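Local coordinates for imelysin-like protein (Psychrobacter arcticus, PDB 3PF0) that is of unknown function but belongs to the imelysin-like (peptidase M75) family and is regarded as a putative metalloendopeptidase, at residues 56-60 against 61-65; 119-123 against 124-128; 210-214 against 215-219. All coordinates share one frame; numbering follows the deposited sequence.

Contact 1: 56-60 against 61-65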
ATOM      1  N   THR A  56     -16.357   4.851  12.216  1.00 42.70           N
ATOM      2  CA  THR A  56     -15.539   5.034  13.425  1.00 41.87           C
ATOM      3  C   THR A  56     -14.653   3.791  13.616  1.00 45.27           C
ATOM      4  O   THR A  56     -13.476   3.925  13.961  1.00 44.04           O
ATOM      5  CB  THR A  56     -16.437   5.323  14.643  1.00 46.59           C
ATOM      6  OG1 THR A  56     -17.204   6.496  14.372  1.00 46.33           O
ATOM      7  CG2 THR A  56     -15.649   5.526  15.928  1.00 43.63           C
ATOM      8  N   HIS A  57     -15.215   2.595  13.351  1.00 42.20           N
ATOM      9  CA  HIS A  57     -14.510   1.320  13.459  1.00 41.71           C
ATOM     10  C   HIS A  57     -13.410   1.221  12.361  1.00 44.82           C
ATOM     11  O   HIS A  57     -12.321   0.713  12.632  1.00 44.66           O
ATOM     12  CB  HIS A  57     -15.527   0.155  13.396  1.00 43.54           C
ATOM     13  CG  HIS A  57     -15.012  -1.095  12.762  1.00 46.53           C
ATOM     14  ND1 HIS A  57     -14.281  -2.016  13.481  1.00 48.21           N
ATOM     15  CD2 HIS A  57     -15.149  -1.540  11.492  1.00 47.62           C
ATOM     16  CE1 HIS A  57     -13.979  -2.978  12.628  1.00 47.01           C
ATOM     17  NE2 HIS A  57     -14.484  -2.735  11.421  1.00 47.16           N
ATOM     18  N   VAL A  58     -13.685   1.739  11.153  1.00 40.22           N
ATOM     19  CA  VAL A  58     -12.747   1.721  10.026  1.00 38.87           C
ATOM     20  C   VAL A  58     -11.528   2.604  10.359  1.00 41.10           C
ATOM     21  O   VAL A  58     -10.387   2.196  10.121  1.00 38.99           O
ATOM     22  CB  VAL A  58     -13.472   2.147   8.716  1.00 43.02           C
ATOM     23  CG1 VAL A  58     -12.508   2.700   7.666  1.00 41.57           C
ATOM     24  CG2 VAL A  58     -14.292   0.990   8.152  1.00 43.41           C
ATOM     25  N   ALA A  59     -11.774   3.783  10.948  1.00 38.15           N
ATOM     26  CA  ALA A  59     -10.720   4.713  11.341  1.00 37.07           C
ATOM     27  C   ALA A  59      -9.852   4.120  12.462  1.00 40.61           C
ATOM     28  O   ALA A  59      -8.635   4.033  12.309  1.00 39.58           O
ATOM     29  CB  ALA A  59     -11.329   6.041  11.784  1.00 38.10           C
ATOM     30  N   ASN A  60     -10.485   3.640  13.536  1.00 37.84           N
ATOM     31  CA  ASN A  60      -9.808   3.119  14.716  1.00 37.98           C
ATOM     32  C   ASN A  60      -9.177   1.740  14.545  1.00 42.92           C
ATOM     33  O   ASN A  60      -8.120   1.510  15.132  1.00 42.07           O
ATOM     34  CB  ASN A  60     -10.778   3.081  15.911  1.00 37.18           C
ATOM     35  CG  ASN A  60     -11.144   4.451  16.434  1.00 54.53           C
ATOM     36  OD1 ASN A  60     -10.367   5.412  16.340  1.00 43.32           O
ATOM     37  ND2 ASN A  60     -12.323   4.564  17.035  1.00 49.04           N
ATOM     38  N   ASP A  61      -9.831   0.808  13.823  1.00 40.20           N
ATOM     39  CA  ASP A  61      -9.332  -0.564  13.718  1.00 40.20           C
ATOM     40  C   ASP A  61      -8.591  -0.877  12.407  1.00 44.00           C
ATOM     41  O   ASP A  61      -7.956  -1.933  12.330  1.00 43.72           O
ATOM     42  CB  ASP A  61     -10.479  -1.568  13.920  1.00 43.46           C
ATOM     43  CG  ASP A  61     -11.181  -1.432  15.272  1.00 60.80           C
ATOM     44  OD1 ASP A  61     -10.529  -0.970  16.245  1.00 62.85           O
ATOM     45  OD2 ASP A  61     -12.372  -1.799  15.363  1.00 67.26           O
HETATM   46  N   MSE A  62      -8.624   0.018  11.402  1.00 39.88           N
HETATM   47  CA  MSE A  62      -7.942  -0.303  10.149  1.00 39.57           C
HETATM   48  C   MSE A  62      -7.020   0.801   9.633  1.00 40.72           C
HETATM   49  O   MSE A  62      -5.848   0.521   9.386  1.00 39.24           O
HETATM   50  CB  MSE A  62      -8.950  -0.688   9.060  1.00 42.95           C
HETATM   51  CG  MSE A  62      -9.515  -2.083   9.267  1.00 52.30           C
HETATM   52 SE   MSE A  62     -10.695  -2.637   7.852  0.75 62.69          SE
HETATM   53  CE  MSE A  62     -11.700  -4.031   8.798  1.00 61.18           C
ATOM     54  N   VAL A  63      -7.532   2.032   9.468  1.00 35.89           N
ATOM     55  CA  VAL A  63      -6.777   3.150   8.895  1.00 34.30           C
ATOM     56  C   VAL A  63      -5.604   3.557   9.819  1.00 37.91           C
ATOM     57  O   VAL A  63      -4.441   3.458   9.393  1.00 37.17           O
ATOM     58  CB  VAL A  63      -7.694   4.352   8.545  1.00 37.34           C
ATOM     59  CG1 VAL A  63      -6.884   5.537   8.032  1.00 36.27           C
ATOM     60  CG2 VAL A  63      -8.769   3.952   7.536  1.00 37.30           C
ATOM     61  N   ILE A  64      -5.914   4.005  11.058  1.00 34.09           N
ATOM     62  CA  ILE A  64      -4.928   4.444  12.054  1.00 33.16           C
ATOM     63  C   ILE A  64      -3.932   3.286  12.355  1.00 37.14           C
ATOM     64  O   ILE A  64      -2.737   3.559  12.240  1.00 36.83           O
ATOM     65  CB  ILE A  64      -5.588   5.059  13.330  1.00 36.19           C
ATOM     66  CG1 ILE A  64      -6.317   6.382  12.963  1.00 36.60           C
ATOM     67  CG2 ILE A  64      -4.554   5.296  14.445  1.00 35.66           C
ATOM     68  CD1 ILE A  64      -7.421   6.866  13.933  1.00 35.75           C
ATOM     69  N   PRO A  65      -4.349   2.008  12.605  1.00 34.17           N
ATOM     70  CA  PRO A  65      -3.353   0.942  12.840  1.00 33.62           C
ATOM     71  C   PRO A  65      -2.421   0.685  11.655  1.00 37.27           C
ATOM     72  O   PRO A  65      -1.240   0.421  11.886  1.00 36.43           O
ATOM     73  CB  PRO A  65      -4.216  -0.293  13.132  1.00 35.82           C
ATOM     74  CG  PRO A  65      -5.474   0.265  13.671  1.00 41.16           C
ATOM     75  CD  PRO A  65      -5.715   1.485  12.822  1.00 36.68           C
TER
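Val-58 O is gripped by two successive backbone N-H groups. Val-63 N reaches it at 2.9 Å, almost straight on, while the bond from Met-62 N (a selenomethionine) to Val-58 O is longer and weak because the N-H points askew. The same i+5 spacing recurs one residue on, where Ile-64 N bonds to Ala-59 O at 3.0 Å. On the flank of this turn His-57 ND1 donates to Asp-61 OD2 through a short (2.7 Å) but clearly bent bond (133°), using the anti side of the carboxylate. OD2 sits at the ring edge, 27° out of the ring plane, and the ring and carboxylate planes stand 75° apart. His-57 NE2 binds Asp-285 OD2, leaving the imidazole clasped between two acids and its rotation fixed; the Met-62 methyl, CE, also approaches NE2 obliquely. Losing the ring to an alanine here would probably leave both carboxylates without their shared partner and set the Asp-61 side chain free to turn. Toward the interior, Val-58 CG1 packs against Val-63 CG2 at 3.9 Å, and Trp-230 of helix 225-250 touches both valines. Pro-65 has no N-H to offer the preceding turn, which kinks the helix there, and its CD comes within 3.3 Å of Asn-60 O instead. The i+5 to i bonds mark a wide pi-type turn set into the long helix 48-84.

Contact 2: 119-123 against 124-128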
ATOM      1  N   PRO A 119      -4.709  12.786   4.649  1.00 37.49           N
ATOM      2  CA  PRO A 119      -3.332  13.164   5.026  1.00 36.78           C
ATOM      3  C   PRO A 119      -2.200  12.567   4.182  1.00 38.55           C
ATOM      4  O   PRO A 119      -1.210  13.266   3.958  1.00 36.38           O
ATOM      5  CB  PRO A 119      -3.214  12.658   6.465  1.00 38.34           C
ATOM      6  CG  PRO A 119      -4.584  12.644   6.971  1.00 43.56           C
ATOM      7  CD  PRO A 119      -5.497  12.391   5.833  1.00 39.43           C
ATOM      8  N   ALA A 120      -2.325  11.299   3.728  1.00 34.78           N
ATOM      9  CA  ALA A 120      -1.272  10.664   2.928  1.00 34.85           C
ATOM     10  C   ALA A 120      -1.065  11.379   1.569  1.00 40.64           C
ATOM     11  O   ALA A 120       0.034  11.325   1.018  1.00 40.30           O
ATOM     12  CB  ALA A 120      -1.585   9.191   2.710  1.00 35.21           C
ATOM     13  N   THR A 121      -2.093  12.104   1.075  1.00 37.69           N
ATOM     14  CA  THR A 121      -2.027  12.829  -0.196  1.00 37.54           C
ATOM     15  C   THR A 121      -1.632  14.303   0.003  1.00 42.74           C
ATOM     16  O   THR A 121      -1.349  14.980  -0.984  1.00 44.47           O
ATOM     17  CB  THR A 121      -3.363  12.739  -0.962  1.00 42.42           C
ATOM     18  OG1 THR A 121      -4.362  13.470  -0.254  1.00 49.06           O
ATOM     19  CG2 THR A 121      -3.824  11.313  -1.198  1.00 35.22           C
ATOM     20  N   ALA A 122      -1.631  14.807   1.253  1.00 38.29           N
ATOM     21  CA  ALA A 122      -1.282  16.203   1.542  1.00 38.13           C
ATOM     22  C   ALA A 122       0.178  16.478   1.151  1.00 42.13           C
ATOM     23  O   ALA A 122       1.066  15.680   1.471  1.00 40.55           O
ATOM     24  CB  ALA A 122      -1.519  16.528   3.015  1.00 38.51           C
ATOM     25  N   SER A 123       0.401  17.576   0.383  1.00 39.48           N
ATOM     26  CA  SER A 123       1.706  18.007  -0.143  1.00 39.08           C
ATOM     27  C   SER A 123       2.415  16.823  -0.830  1.00 40.16           C
ATOM     28  O   SER A 123       3.629  16.664  -0.683  1.00 39.39           O
ATOM     29  CB  SER A 123       2.564  18.608   0.971  1.00 43.32           C
ATOM     30  OG  SER A 123       1.888  19.674   1.619  1.00 55.61           O
HETATM   31  N   MSE A 124       1.622  15.980  -1.559  1.00 34.71           N
HETATM   32  CA  MSE A 124       1.994  14.730  -2.251  1.00 33.87           C
HETATM   33  C   MSE A 124       2.943  13.853  -1.399  1.00 39.02           C
HETATM   34  O   MSE A 124       3.865  13.230  -1.926  1.00 39.14           O
HETATM   35  CB  MSE A 124       2.559  14.961  -3.684  1.00 35.93           C
HETATM   36  CG  MSE A 124       3.762  15.894  -3.787  1.00 42.51           C
HETATM   37 SE   MSE A 124       4.515  15.916  -5.598  0.75 50.53          SE
HETATM   38  CE  MSE A 124       5.812  14.493  -5.380  1.00 46.41           C
ATOM     39  N   SER A 125       2.683  13.774  -0.086  1.00 36.66           N
ATOM     40  CA  SER A 125       3.545  13.017   0.822  1.00 35.66           C
ATOM     41  C   SER A 125       3.627  11.538   0.433  1.00 37.37           C
ATOM     42  O   SER A 125       4.704  10.959   0.568  1.00 38.35           O
ATOM     43  CB  SER A 125       3.101  13.175   2.273  1.00 38.61           C
ATOM     44  OG  SER A 125       4.213  12.967   3.132  1.00 43.76           O
ATOM     45  N   ASN A 126       2.535  10.951  -0.106  1.00 31.92           N
ATOM     46  CA  ASN A 126       2.488   9.542  -0.558  1.00 31.04           C
ATOM     47  C   ASN A 126       3.539   9.248  -1.655  1.00 33.85           C
ATOM     48  O   ASN A 126       4.066   8.136  -1.696  1.00 33.79           O
ATOM     49  CB  ASN A 126       1.087   9.168  -1.067  1.00 29.01           C
ATOM     50  CG  ASN A 126       0.558  10.047  -2.180  1.00 49.34           C
ATOM     51  OD1 ASN A 126       0.897  11.220  -2.312  1.00 39.96           O
ATOM     52  ND2 ASN A 126      -0.305   9.496  -2.997  1.00 47.88           N
ATOM     53  N   LEU A 127       3.844  10.238  -2.530  1.00 29.60           N
ATOM     54  CA  LEU A 127       4.862  10.050  -3.564  1.00 28.95           C
ATOM     55  C   LEU A 127       6.274  10.153  -2.950  1.00 33.42           C
ATOM     56  O   LEU A 127       7.192   9.498  -3.435  1.00 31.93           O
ATOM     57  CB  LEU A 127       4.668  11.007  -4.740  1.00 28.87           C
ATOM     58  CG  LEU A 127       3.443  10.704  -5.640  1.00 31.83           C
ATOM     59  CD1 LEU A 127       3.257  11.773  -6.693  1.00 31.52           C
ATOM     60  CD2 LEU A 127       3.514   9.286  -6.277  1.00 29.19           C
ATOM     61  N   TYR A 128       6.419  10.893  -1.828  1.00 30.91           N
ATOM     62  CA  TYR A 128       7.672  10.966  -1.070  1.00 30.72           C
ATOM     63  C   TYR A 128       7.838   9.686  -0.272  1.00 33.33           C
ATOM     64  O   TYR A 128       8.960   9.334   0.078  1.00 33.36           O
ATOM     65  CB  TYR A 128       7.710  12.199  -0.134  1.00 32.42           C
ATOM     66  CG  TYR A 128       7.989  13.506  -0.852  1.00 34.56           C
ATOM     67  CD1 TYR A 128       9.292  13.966  -1.023  1.00 36.86           C
ATOM     68  CD2 TYR A 128       6.947  14.288  -1.348  1.00 35.74           C
ATOM     69  CE1 TYR A 128       9.556  15.159  -1.700  1.00 38.97           C
ATOM     70  CE2 TYR A 128       7.198  15.494  -2.011  1.00 37.33           C
ATOM     71  CZ  TYR A 128       8.506  15.921  -2.191  1.00 46.05           C
ATOM     72  OH  TYR A 128       8.761  17.097  -2.850  1.00 48.98           O
TER
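The phenol ring of Tyr-128 and the carboxamide of Asn-126 are the flat groups that meet 119-123. Together the two segments form the turn that leads into the short helix 125-129, with Met-124, a selenomethionine, at the N-cap position. The carbonyl oxygen Ser-123 O comes up obliquely to the Tyr-128 ring, nearest to CE2 at 4.0 Å; Arg-199 makes a cation-pi contact with the same ring, and Ala-163 and Gln-166 also touch it. The amide of Asn-126 lies against the backbone of Ala-120 and Thr-121, with its OD1 4.0 Å from Thr-121 CA and its CB close upon Ala-120 O. The chain makes this turn through two consecutive residues in the left-handed region, Ser-123 (phi 50°) and Met-124 (phi 42°). The tight reversal is closed by Ser-125 N, which donates to Ala-122 O at 2.9 Å, coming from above the carbonyl plane. Two weaker bonds flank it, one from Met-124 N to Thr-121 O and one from Asn-126 N to Ala-120 O, so three successive carbonyls, of Ala-120 to Ala-122, meet the N-H groups of the N-cap residue and the first two helical residues. Two polar side chains of the turn reach partners beyond it: Ser-125 OG bonds to Arg-199 NH1 of helix 183-214, and Thr-121 OG1 to the backbone oxygen of Gly-118. Arg-199 therefore serves two residues of the short helix, one through its N-H and one through its charge. Met-124 CG is held between its own backbone N and carbonyl carbon (chi1 56°), which brings that CG to within 3.2 Å of Ser-123 O.

Contact 3: 210-214 against 215-219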
ATOM      1  N   ASN A 210      -8.103  14.190  13.095  1.00 39.39           N
ATOM      2  CA  ASN A 210      -9.180  14.614  12.195  1.00 40.15           C
ATOM      3  C   ASN A 210     -10.044  13.498  11.548  1.00 42.50           C
ATOM      4  O   ASN A 210     -10.743  13.801  10.580  1.00 41.19           O
ATOM      5  CB  ASN A 210      -8.560  15.470  11.063  1.00 40.66           C
ATOM      6  CG  ASN A 210      -7.730  16.649  11.535  1.00 50.57           C
ATOM      7  OD1 ASN A 210      -8.213  17.552  12.223  1.00 48.18           O
ATOM      8  ND2 ASN A 210      -6.461  16.680  11.151  1.00 34.28           N
ATOM      9  N   ALA A 211     -10.049  12.262  12.091  1.00 39.48           N
ATOM     10  CA  ALA A 211     -10.806  11.116  11.534  1.00 39.34           C
ATOM     11  C   ALA A 211     -12.291  11.423  11.237  1.00 44.89           C
ATOM     12  O   ALA A 211     -12.781  11.042  10.174  1.00 44.02           O
ATOM     13  CB  ALA A 211     -10.716   9.915  12.471  1.00 39.81           C
ATOM     14  N   ILE A 212     -12.994  12.104  12.175  1.00 43.67           N
ATOM     15  CA  ILE A 212     -14.420  12.442  12.066  1.00 44.38           C
ATOM     16  C   ILE A 212     -14.670  13.300  10.813  1.00 47.60           C
ATOM     17  O   ILE A 212     -15.544  12.964  10.014  1.00 47.90           O
ATOM     18  CB  ILE A 212     -14.944  13.102  13.370  1.00 48.52           C
ATOM     19  CG1 ILE A 212     -14.986  12.071  14.524  1.00 48.95           C
ATOM     20  CG2 ILE A 212     -16.318  13.774  13.170  1.00 50.73           C
ATOM     21  CD1 ILE A 212     -15.153  12.680  15.960  1.00 56.82           C
ATOM     22  N   LYS A 213     -13.886  14.367  10.633  1.00 43.02           N
ATOM     23  CA  LYS A 213     -13.984  15.259   9.482  1.00 42.96           C
ATOM     24  C   LYS A 213     -13.568  14.537   8.182  1.00 45.23           C
ATOM     25  O   LYS A 213     -14.259  14.676   7.173  1.00 44.65           O
ATOM     26  CB  LYS A 213     -13.114  16.505   9.708  1.00 45.76           C
ATOM     27  CG  LYS A 213     -13.468  17.676   8.800  1.00 63.07           C
ATOM     28  CD  LYS A 213     -12.255  18.518   8.436  1.00 73.61           C
ATOM     29  CE  LYS A 213     -11.931  19.589   9.449  1.00 82.69           C
ATOM     30  NZ  LYS A 213     -10.845  20.468   8.955  1.00 90.84           N
ATOM     31  N   LEU A 214     -12.457  13.764   8.212  1.00 41.03           N
ATOM     32  CA  LEU A 214     -11.939  13.048   7.033  1.00 39.92           C
ATOM     33  C   LEU A 214     -12.920  11.998   6.481  1.00 46.13           C
ATOM     34  O   LEU A 214     -13.006  11.850   5.259  1.00 46.13           O
ATOM     35  CB  LEU A 214     -10.581  12.383   7.320  1.00 38.02           C
ATOM     36  CG  LEU A 214      -9.401  13.332   7.488  1.00 40.90           C
ATOM     37  CD1 LEU A 214      -8.285  12.677   8.263  1.00 38.97           C
ATOM     38  CD2 LEU A 214      -8.940  13.911   6.145  1.00 42.13           C
ATOM     39  N   LEU A 215     -13.667  11.299   7.366  1.00 43.71           N
ATOM     40  CA  LEU A 215     -14.625  10.270   6.943  1.00 44.32           C
ATOM     41  C   LEU A 215     -16.094  10.724   7.076  1.00 49.72           C
ATOM     42  O   LEU A 215     -16.990   9.882   6.988  1.00 50.23           O
ATOM     43  CB  LEU A 215     -14.401   8.966   7.734  1.00 43.88           C
ATOM     44  CG  LEU A 215     -13.197   8.100   7.340  1.00 47.40           C
ATOM     45  CD1 LEU A 215     -13.027   6.952   8.321  1.00 47.28           C
ATOM     46  CD2 LEU A 215     -13.333   7.544   5.911  1.00 48.91           C
ATOM     47  N   ALA A 216     -16.340  12.050   7.255  1.00 46.48           N
ATOM     48  CA  ALA A 216     -17.669  12.677   7.424  1.00 47.36           C
ATOM     49  C   ALA A 216     -18.558  11.833   8.373  1.00 50.49           C
ATOM     50  O   ALA A 216     -19.723  11.544   8.083  1.00 50.76           O
ATOM     51  CB  ALA A 216     -18.339  12.875   6.069  1.00 48.67           C
ATOM     52  N   ILE A 217     -17.955  11.415   9.501  1.00 46.04           N
ATOM     53  CA  ILE A 217     -18.540  10.545  10.521  1.00 45.95           C
ATOM     54  C   ILE A 217     -19.752  11.217  11.203  1.00 51.61           C
ATOM     55  O   ILE A 217     -20.720  10.511  11.495  1.00 52.07           O
ATOM     56  CB  ILE A 217     -17.428  10.111  11.522  1.00 47.24           C
ATOM     57  CG1 ILE A 217     -16.455   9.131  10.827  1.00 45.84           C
ATOM     58  CG2 ILE A 217     -17.985   9.506  12.821  1.00 47.76           C
ATOM     59  CD1 ILE A 217     -15.121   8.847  11.531  1.00 49.60           C
ATOM     60  N   ASP A 218     -19.701  12.556  11.413  1.00 49.77           N
ATOM     61  CA  ASP A 218     -20.760  13.337  12.065  0.50 51.71           C
ATOM     62  C   ASP A 218     -21.864  13.780  11.079  1.00 57.76           C
ATOM     63  O   ASP A 218     -22.885  14.333  11.508  1.00 60.26           O
ATOM     64  CB  ASP A 218     -20.147  14.574  12.764  0.50 53.47           C
ATOM     65  CG  ASP A 218     -19.455  15.582  11.855  0.50 61.83           C
ATOM     66  OD1 ASP A 218     -18.893  15.165  10.815  0.50 61.36           O
ATOM     67  OD2 ASP A 218     -19.440  16.782  12.203  0.50 67.89           O
ATOM     68  N   LYS A 219     -21.673  13.542   9.770  1.00 53.81           N
ATOM     69  CA  LYS A 219     -22.631  13.970   8.746  1.00 54.62           C
ATOM     70  C   LYS A 219     -23.348  12.794   8.036  1.00 57.64           C
ATOM     71  O   LYS A 219     -23.896  12.999   6.950  1.00 57.21           O
ATOM     72  CB  LYS A 219     -21.908  14.849   7.698  1.00 56.92           C
ATOM     73  CG  LYS A 219     -21.287  16.130   8.250  1.00 73.66           C
ATOM     74  CD  LYS A 219     -20.594  16.931   7.153  1.00 85.45           C
ATOM     75  CE  LYS A 219     -20.143  18.287   7.640  1.00100.05           C
ATOM     76  NZ  LYS A 219     -19.789  19.190   6.514  1.00110.56           N
TER
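Ile-217 folds back over the end of the helix it has just left. Its CB rests beside the backbone of Ile-212, 3.8 Å from Ile-212 CA, and faces the CG2 branch of the same isoleucine. CG1, turned opposite to its own carbonyl carbon (chi1 -70°), runs on past Ile-212 O. The chain then extends, and CD1 at the tip settles 3.5 Å from Ala-211 O and almost as close to Ile-212 CA, so this methyl covers the last turn on one flank. The other branch, Ile-217 CG2, lies 3.5 Å from Thr-56 OG1 of helix 48-84. The backbone beneath explains the position. Ile-217 N donates to Ile-212 O at 2.9 Å, in the carbonyl plane, and Ala-216 N makes a long, weak bond to Lys-213 O. With Ala-216 at positive phi (43°), this pair of bonds is a Schellman motif, which ends helix 183-214 and turns the chain off its course. Just before it, an ordinary i+4 to i bond joins Leu-215 N to Ala-211 O at 3.0 Å. Leu-215 CB lies 3.6 Å from that same Ala-211 O. Ala-211 O and Ile-212 O thus each have one sound N-H bond, with aliphatic carbons beside it. In the surrounding fold, Ile-217 also packs on Lys-52 and Leu-55 of helix 48-84, and Ala-211 meets Ala-59 further along that helix. Leu-214, the last helical residue, and Leu-215, the first beyond it, both touch Trp-207 of helix 183-214, and they reach the loop after helix 92-112 at Pro-119 and Phe-117 respectively, so the helix end sits between helix 48-84 and that loop.

From the N terminus the three contacts follow in series, and none nests in or crosses another. Contact 1 widens the turn within helix 48-84, contact 2 closes the reversal between helix 92-112 and helix 125-129, and contact 3 ends helix 183-214 and starts the loop toward helix 225-250. Contact 3 joins the others. It packs on contact 1 through Ala-59 CB and Ala-211 CB, 4.0 Å apart, and on contact 2 through Pro-119 CD and Leu-214 CD1, 3.7 Å apart. Contacts 1 and 2 do not touch, their nearest atoms lying about 7 Å apart. The end of helix 183-214 thus bridges the first long helix and the 119-128 turn.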